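Local coordinates for protein beta-galactosidase (Trichoderma reesei, PDB 3OG2) that probably hydrolyses terminal non-reducing beta-D-galactose residues from beta-D-galactosides, as a glycoprotein member of glycoside hydrolase family 35, at residues Y706-R718 with G838-Q850. Sequence-based numbering, arbitrary orientation.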
ATOM      1  N   TYR A 706      21.389  22.384  -7.575  1.00  8.14           N
ATOM      2  CA  TYR A 706      20.951  23.207  -8.699  1.00  8.52           C
ATOM      3  C   TYR A 706      19.457  23.035  -8.963  1.00  8.43           C
ATOM      4  O   TYR A 706      18.948  23.497  -9.999  1.00 11.86           O
ATOM      5  CB  TYR A 706      21.755  22.800  -9.941  1.00  8.92           C
ATOM      6  CG  TYR A 706      23.245  23.043  -9.762  1.00  8.27           C
ATOM      7  CD1 TYR A 706      24.057  22.055  -9.213  1.00  7.65           C
ATOM      8  CD2 TYR A 706      23.805  24.239 -10.152  1.00  8.93           C
ATOM      9  CE1 TYR A 706      25.422  22.260  -9.046  1.00  9.25           C
ATOM     10  CE2 TYR A 706      25.201  24.452  -9.989  1.00  9.55           C
ATOM     11  CZ  TYR A 706      25.990  23.469  -9.456  1.00  8.47           C
ATOM     12  OH  TYR A 706      27.346  23.713  -9.307  1.00  9.34           O
ATOM     13  N   GLY A 707      18.750  22.377  -8.024  1.00  8.59           N
ATOM     14  CA  GLY A 707      17.301  22.264  -8.190  1.00  9.06           C
ATOM     15  C   GLY A 707      16.819  21.026  -8.898  1.00  8.61           C
ATOM     16  O   GLY A 707      15.604  20.979  -9.244  1.00  8.57           O
ATOM     17  N   PHE A 708      17.691  20.039  -9.140  1.00  7.49           N
ATOM     18  CA  PHE A 708      17.338  18.840  -9.878  1.00  7.26           C
ATOM     19  C   PHE A 708      17.235  17.664  -8.901  1.00  7.87           C
ATOM     20  O   PHE A 708      18.294  17.221  -8.423  1.00  9.58           O
ATOM     21  CB  PHE A 708      18.385  18.534 -10.965  1.00  7.40           C
ATOM     22  CG  PHE A 708      18.507  19.687 -11.958  1.00  7.01           C
ATOM     23  CD1 PHE A 708      17.427  20.073 -12.740  1.00  6.93           C
ATOM     24  CD2 PHE A 708      19.737  20.334 -12.076  1.00  7.62           C
ATOM     25  CE1 PHE A 708      17.591  21.098 -13.645  1.00  7.97           C
ATOM     26  CE2 PHE A 708      19.910  21.385 -12.942  1.00  8.63           C
ATOM     27  CZ  PHE A 708      18.808  21.754 -13.731  1.00  9.23           C
ATOM     28  N   HIS A 709      16.027  17.180  -8.668  1.00  8.45           N
ATOM     29  CA  HIS A 709      15.808  16.181  -7.613  1.00  8.45           C
ATOM     30  C   HIS A 709      15.301  14.847  -8.126  1.00  8.41           C
ATOM     31  O   HIS A 709      15.130  13.926  -7.301  1.00 10.15           O
ATOM     32  CB  HIS A 709      14.742  16.713  -6.592  1.00  8.82           C
ATOM     33  CG  HIS A 709      15.137  18.088  -6.137  1.00  7.84           C
ATOM     34  ND1 HIS A 709      16.402  18.360  -5.601  1.00  8.31           N
ATOM     35  CD2 HIS A 709      14.435  19.245  -6.252  1.00  8.69           C
ATOM     36  CE1 HIS A 709      16.423  19.676  -5.352  1.00  7.60           C
ATOM     37  NE2 HIS A 709      15.257  20.224  -5.722  1.00  8.29           N
ATOM     38  N   ALA A 710      15.012  14.745  -9.410  1.00  8.39           N
ATOM     39  CA  ALA A 710      14.236  13.631  -9.941  1.00  8.79           C
ATOM     40  C   ALA A 710      14.913  13.043 -11.201  1.00  8.48           C
ATOM     41  O   ALA A 710      15.264  13.755 -12.147  1.00  9.66           O
ATOM     42  CB  ALA A 710      12.845  14.096 -10.365  1.00 11.52           C
ATOM     43  N   GLY A 711      14.974  11.718 -11.255  1.00  8.68           N
ATOM     44  CA  GLY A 711      15.356  11.038 -12.486  1.00  9.38           C
ATOM     45  C   GLY A 711      16.782  11.274 -12.913  1.00  8.49           C
ATOM     46  O   GLY A 711      17.703  11.612 -12.138  1.00  9.59           O
ATOM     47  N   THR A 712      16.996  11.055 -14.232  1.00  8.43           N
ATOM     48  CA  THR A 712      18.348  10.984 -14.725  1.00  8.63           C
ATOM     49  C   THR A 712      18.971  12.383 -14.831  1.00  7.58           C
ATOM     50  O   THR A 712      18.335  13.345 -15.256  1.00  9.07           O
ATOM     51  CB  THR A 712      18.307  10.347 -16.147  1.00  9.62           C
ATOM     52  OG1 THR A 712      17.523   9.167 -16.115  1.00 10.46           O
ATOM     53  CG2 THR A 712      19.704  10.023 -16.681  1.00  9.94           C
ATOM     54  N   LEU A 713      20.248  12.485 -14.464  1.00  8.15           N
ATOM     55  CA  LEU A 713      21.029  13.704 -14.592  1.00  7.31           C
ATOM     56  C   LEU A 713      22.071  13.571 -15.696  1.00  7.51           C
ATOM     57  O   LEU A 713      22.561  12.459 -15.969  1.00  9.20           O
ATOM     58  CB  LEU A 713      21.784  13.947 -13.270  1.00  8.23           C
ATOM     59  CG  LEU A 713      20.926  14.076 -12.014  1.00  8.66           C
ATOM     60  CD1 LEU A 713      21.850  14.287 -10.809  1.00 10.81           C
ATOM     61  CD2 LEU A 713      19.909  15.208 -12.169  1.00 12.14           C
ATOM     62  N   LEU A 714      22.428  14.696 -16.307  1.00  7.03           N
ATOM     63  CA  LEU A 714      23.511  14.736 -17.269  1.00  6.93           C
ATOM     64  C   LEU A 714      24.494  15.836 -16.891  1.00  6.77           C
ATOM     65  O   LEU A 714      24.081  16.896 -16.440  1.00  7.89           O
ATOM     66  CB  LEU A 714      23.071  14.936 -18.709  1.00  7.80           C
ATOM     67  CG  LEU A 714      22.341  13.759 -19.360  1.00  9.49           C
ATOM     68  CD1 LEU A 714      20.872  13.777 -19.025  1.00 13.33           C
ATOM     69  CD2 LEU A 714      22.552  13.792 -20.886  1.00 11.58           C
ATOM     70  N   PHE A 715      25.760  15.557 -17.124  1.00  7.64           N
ATOM     71  CA  PHE A 715      26.826  16.515 -16.881  1.00  6.89           C
ATOM     72  C   PHE A 715      27.671  16.642 -18.132  1.00  7.09           C
ATOM     73  O   PHE A 715      27.910  15.636 -18.810  1.00  9.16           O
ATOM     74  CB  PHE A 715      27.759  16.063 -15.753  1.00  8.47           C
ATOM     75  CG  PHE A 715      27.007  15.887 -14.447  1.00  7.93           C
ATOM     76  CD1 PHE A 715      26.292  14.707 -14.163  1.00  8.87           C
ATOM     77  CD2 PHE A 715      26.991  16.912 -13.531  1.00  9.15           C
ATOM     78  CE1 PHE A 715      25.544  14.638 -12.993  1.00 10.14           C
ATOM     79  CE2 PHE A 715      26.298  16.872 -12.322  1.00  8.69           C
ATOM     80  CZ  PHE A 715      25.579  15.717 -12.095  1.00 10.69           C
ATOM     81  N   ARG A 716      28.131  17.846 -18.423  1.00  7.02           N
ATOM     82  CA  ARG A 716      29.027  18.050 -19.587  1.00  8.00           C
ATOM     83  C   ARG A 716      30.267  18.779 -19.075  1.00  8.01           C
ATOM     84  O   ARG A 716      30.138  19.885 -18.516  1.00  8.96           O
ATOM     85  CB  ARG A 716      28.331  18.868 -20.689  1.00  8.12           C
ATOM     86  CG  ARG A 716      27.284  17.971 -21.349  1.00 10.30           C
ATOM     87  CD  ARG A 716      26.501  18.692 -22.368  1.00  9.98           C
ATOM     88  NE  ARG A 716      27.205  19.321 -23.470  1.00  9.67           N
ATOM     89  CZ  ARG A 716      27.609  18.687 -24.562  1.00  9.96           C
ATOM     90  NH1 ARG A 716      27.474  17.350 -24.630  1.00 10.61           N
ATOM     91  NH2 ARG A 716      28.158  19.307 -25.602  1.00 12.12           N
ATOM     92  N   GLY A 717      31.397  18.112 -19.197  1.00  8.30           N
ATOM     93  CA  GLY A 717      32.634  18.663 -18.701  1.00  9.23           C
ATOM     94  C   GLY A 717      33.604  19.003 -19.827  1.00  8.88           C
ATOM     95  O   GLY A 717      34.007  18.104 -20.599  1.00 10.31           O
ATOM     96  N   ARG A 718      33.985  20.275 -19.932  1.00  8.59           N
ATOM     97  CA  ARG A 718      34.923  20.723 -20.954  1.00  9.28           C
ATOM     98  C   ARG A 718      36.356  20.724 -20.415  1.00  8.90           C
ATOM     99  O   ARG A 718      36.588  21.246 -19.300  1.00  9.80           O
ATOM    100  CB  ARG A 718      34.600  22.154 -21.362  1.00 11.13           C
ATOM    101  CG  ARG A 718      33.459  22.273 -22.346  1.00 12.19           C
ATOM    102  CD  ARG A 718      32.998  23.715 -22.437  1.00 12.95           C
ATOM    103  NE  ARG A 718      32.067  24.000 -23.520  1.00 15.80           N
ATOM    104  CZ  ARG A 718      30.796  23.663 -23.558  1.00 15.92           C
ATOM    105  NH1 ARG A 718      30.239  22.979 -22.535  1.00 12.74           N
ATOM    106  NH2 ARG A 718      30.045  23.996 -24.618  1.00 15.06           N
ATOM    107  N   GLY A 838       3.293  16.732 -11.870  1.00  8.00           N
ATOM    108  CA  GLY A 838       4.029  16.916 -10.636  1.00  8.83           C
ATOM    109  C   GLY A 838       5.527  16.997 -10.824  1.00  7.79           C
ATOM    110  O   GLY A 838       6.066  16.862 -11.927  1.00  8.91           O
ATOM    111  N   PRO A 839       6.204  17.251  -9.702  1.00  7.17           N
ATOM    112  CA  PRO A 839       7.601  17.659  -9.742  1.00  7.42           C
ATOM    113  C   PRO A 839       8.581  16.511 -10.013  1.00  7.40           C
ATOM    114  O   PRO A 839       9.747  16.829 -10.257  1.00  8.79           O
ATOM    115  CB  PRO A 839       7.867  18.226  -8.319  1.00  7.71           C
ATOM    116  CG  PRO A 839       6.814  17.560  -7.445  1.00  9.61           C
ATOM    117  CD  PRO A 839       5.601  17.368  -8.332  1.00  7.80           C
ATOM    118  N   LEU A 840       8.189  15.249  -9.911  1.00  7.08           N
ATOM    119  CA  LEU A 840       9.155  14.138  -9.984  1.00  7.36           C
ATOM    120  C   LEU A 840       8.980  13.321 -11.266  1.00  6.79           C
ATOM    121  O   LEU A 840       9.891  12.563 -11.613  1.00  7.53           O
ATOM    122  CB  LEU A 840       9.003  13.212  -8.778  1.00  8.37           C
ATOM    123  CG  LEU A 840       9.102  13.933  -7.416  1.00  8.43           C
ATOM    124  CD1 LEU A 840       9.025  12.917  -6.297  1.00 10.00           C
ATOM    125  CD2 LEU A 840      10.409  14.736  -7.328  1.00 10.59           C
ATOM    126  N   ASN A 841       7.871  13.506 -11.995  1.00  7.11           N
ATOM    127  CA  ASN A 841       7.563  12.620 -13.117  1.00  7.57           C
ATOM    128  C   ASN A 841       8.650  12.523 -14.170  1.00  8.34           C
ATOM    129  O   ASN A 841       8.927  11.424 -14.663  1.00  9.29           O
ATOM    130  CB  ASN A 841       6.202  13.090 -13.722  1.00  8.40           C
ATOM    131  CG  ASN A 841       5.714  12.138 -14.816  1.00  8.37           C
ATOM    132  OD1 ASN A 841       5.469  10.958 -14.515  1.00  9.23           O
ATOM    133  ND2 ASN A 841       5.571  12.642 -16.032  1.00  8.01           N
ATOM    134  N   GLU A 842       9.225  13.690 -14.525  1.00  8.34           N
ATOM    135  CA  GLU A 842      10.264  13.735 -15.536  1.00 10.67           C
ATOM    136  C   GLU A 842      11.668  13.772 -14.972  1.00  9.57           C
ATOM    137  O   GLU A 842      11.903  14.537 -14.028  1.00 11.55           O
ATOM    138  CB  GLU A 842      10.312  15.079 -16.266  1.00 20.75           C
ATOM    139  CG  GLU A 842       9.070  15.380 -16.944  1.00 21.25           C
ATOM    140  CD  GLU A 842       8.999  16.736 -17.645  1.00 14.24           C
ATOM    141  OE1 GLU A 842       9.918  17.593 -17.847  1.00 12.64           O
ATOM    142  OE2 GLU A 842       7.825  16.884 -18.051  1.00 14.06           O
ATOM    143  N   GLY A 843      12.566  13.038 -15.582  1.00  9.66           N
ATOM    144  CA  GLY A 843      13.992  13.257 -15.330  1.00 10.39           C
ATOM    145  C   GLY A 843      14.600  14.166 -16.394  1.00  8.75           C
ATOM    146  O   GLY A 843      13.868  14.926 -17.080  1.00  9.35           O
ATOM    147  N   GLY A 844      15.934  14.067 -16.542  1.00  8.37           N
ATOM    148  CA  GLY A 844      16.684  15.013 -17.354  1.00  8.68           C
ATOM    149  C   GLY A 844      17.011  14.497 -18.757  1.00  7.99           C
ATOM    150  O   GLY A 844      17.790  15.199 -19.419  1.00  9.25           O
ATOM    151  N   LEU A 845      16.556  13.307 -19.174  1.00  7.61           N
ATOM    152  CA  LEU A 845      16.949  12.883 -20.501  1.00  8.42           C
ATOM    153  C   LEU A 845      16.333  13.809 -21.576  1.00  8.18           C
ATOM    154  O   LEU A 845      15.275  14.389 -21.369  1.00  8.70           O
ATOM    155  CB  LEU A 845      16.442  11.454 -20.751  1.00  8.54           C
ATOM    156  CG  LEU A 845      17.204  10.358 -19.975  1.00 11.00           C
ATOM    157  CD1 LEU A 845      16.481   9.031 -20.083  1.00 14.37           C
ATOM    158  CD2 LEU A 845      18.651  10.241 -20.436  1.00 14.96           C
ATOM    159  N   PHE A 846      17.030  13.940 -22.715  1.00  8.17           N
ATOM    160  CA  PHE A 846      16.605  14.876 -23.733  1.00  8.66           C
ATOM    161  C   PHE A 846      15.142  14.730 -24.083  1.00  8.08           C
ATOM    162  O   PHE A 846      14.411  15.730 -24.151  1.00  8.94           O
ATOM    163  CB  PHE A 846      17.464  14.669 -24.994  1.00 10.31           C
ATOM    164  CG  PHE A 846      16.961  15.376 -26.226  1.00 10.56           C
ATOM    165  CD1 PHE A 846      17.253  16.743 -26.370  1.00 13.74           C
ATOM    166  CD2 PHE A 846      16.241  14.696 -27.193  1.00 12.20           C
ATOM    167  CE1 PHE A 846      16.775  17.386 -27.506  1.00 15.05           C
ATOM    168  CE2 PHE A 846      15.768  15.338 -28.326  1.00 15.47           C
ATOM    169  CZ  PHE A 846      16.054  16.699 -28.468  1.00 17.71           C
ATOM    170  N   PHE A 847      14.658  13.506 -24.297  1.00  8.37           N
ATOM    171  CA  PHE A 847      13.231  13.414 -24.726  1.00  8.86           C
ATOM    172  C   PHE A 847      12.290  13.961 -23.650  1.00  9.06           C
ATOM    173  O   PHE A 847      11.227  14.545 -23.979  1.00 10.47           O
ATOM    174  CB  PHE A 847      12.820  11.995 -25.127  1.00  9.82           C
ATOM    175  CG  PHE A 847      12.644  11.037 -23.941  1.00  9.11           C
ATOM    176  CD1 PHE A 847      11.380  10.823 -23.437  1.00  9.94           C
ATOM    177  CD2 PHE A 847      13.710  10.386 -23.354  1.00  9.52           C
ATOM    178  CE1 PHE A 847      11.113   9.978 -22.366  1.00 10.31           C
ATOM    179  CE2 PHE A 847      13.486   9.512 -22.279  1.00 10.48           C
ATOM    180  CZ  PHE A 847      12.199   9.329 -21.779  1.00 11.10           C
ATOM    181  N   GLU A 848      12.627  13.764 -22.357  1.00  9.01           N
ATOM    182  CA  GLU A 848      11.790  14.283 -21.259  1.00  9.59           C
ATOM    183  C   GLU A 848      11.830  15.806 -21.221  1.00  7.91           C
ATOM    184  O   GLU A 848      10.802  16.462 -21.044  1.00  8.64           O
ATOM    185  CB  GLU A 848      12.310  13.707 -19.912  1.00  9.69           C
ATOM    186  CG  GLU A 848      12.260  12.184 -19.854  1.00 11.08           C
ATOM    187  CD  GLU A 848      12.796  11.658 -18.528  1.00 10.60           C
ATOM    188  OE1 GLU A 848      14.050  11.704 -18.284  1.00 10.43           O
ATOM    189  OE2 GLU A 848      11.949  11.172 -17.735  1.00 12.05           O
ATOM    190  N   ARG A 849      13.068  16.356 -21.387  1.00  7.71           N
ATOM    191  CA  ARG A 849      13.192  17.800 -21.319  1.00  7.59           C
ATOM    192  C   ARG A 849      12.345  18.450 -22.403  1.00  8.00           C
ATOM    193  O   ARG A 849      11.792  19.532 -22.182  1.00  9.56           O
ATOM    194  CB  ARG A 849      14.656  18.243 -21.517  1.00  7.98           C
ATOM    195  CG  ARG A 849      15.574  17.638 -20.426  1.00  8.07           C
ATOM    196  CD  ARG A 849      16.948  18.279 -20.480  1.00  9.29           C
ATOM    197  NE  ARG A 849      17.627  18.338 -21.773  1.00  9.42           N
ATOM    198  CZ  ARG A 849      18.625  17.583 -22.203  1.00  8.62           C
ATOM    199  NH1 ARG A 849      19.107  16.557 -21.504  1.00  9.16           N
ATOM    200  NH2 ARG A 849      19.166  17.828 -23.386  1.00  9.57           N
ATOM    201  N   GLN A 850      12.238  17.829 -23.575  1.00  8.98           N
ATOM    202  CA  GLN A 850      11.489  18.432 -24.675  1.00  9.58           C
ATOM    203  C   GLN A 850       9.985  18.194 -24.512  1.00  9.32           C
ATOM    204  O   GLN A 850       9.200  18.809 -25.232  1.00 11.63           O
ATOM    205  CB  GLN A 850      11.886  17.791 -26.012  1.00 11.76           C
ATOM    206  CG  GLN A 850      13.408  17.895 -26.285  1.00 14.67           C
ATOM    207  CD  GLN A 850      13.632  19.274 -26.917  1.00 29.13           C
ATOM    208  OE1 GLN A 850      13.110  19.598 -27.997  1.00 29.42           O
ATOM    209  NE2 GLN A 850      14.335  20.116 -26.230  1.00 18.12           N
TER
HETATM  210  O   HOH W   1      14.871  10.077 -16.174  1.00 10.01           O
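Thr712 meets Leu845, the N-cap residue of helix 846-850, in a buried side-chain contact. Followed outward, Thr712 CB lies 4.0 Å from Leu845 CG; chi1 of -49° sets OG1 beside the backbone N, where it passes Leu845 CD1 and is hydrogen-bonded to Asp783, and leaves CG2 anti to that N, 3.9 Å from Leu845 CD2. With a valine in its place, Asp783 would probably be left without the hydroxyl that OG1 offers it. Both polar backbone atoms of Thr712 are used: O accepts a weak hydrogen bond from Gly844 N (2.8 Å), and N donates to a water that in turn donates to Glu848 OE1. That carboxylate also receives Gly843 N on OE2 and, through the anti lone pair of OE1, Leu845 N, which ties the loop to the first helical turn. Gly711 and Gly843 bring their CA atoms within 3.9 Å; a side chain on Gly711 would run into Gly843 CA, one on Gly843 into Thr712 N. Ala710 CB packs 3.9 Å from Leu840 CD2. Leu714 CD1 lies 3.4 Å from Gly844 O, which accepts a hydrogen bond from Arg849 NH1. The contact thus joins strand 713-720 of a second all-beta domain, hydrogen-bonded between strands 775-782 and 820-824, to helix 846-850, whose N-cap Leu845 also touches strand 917-923.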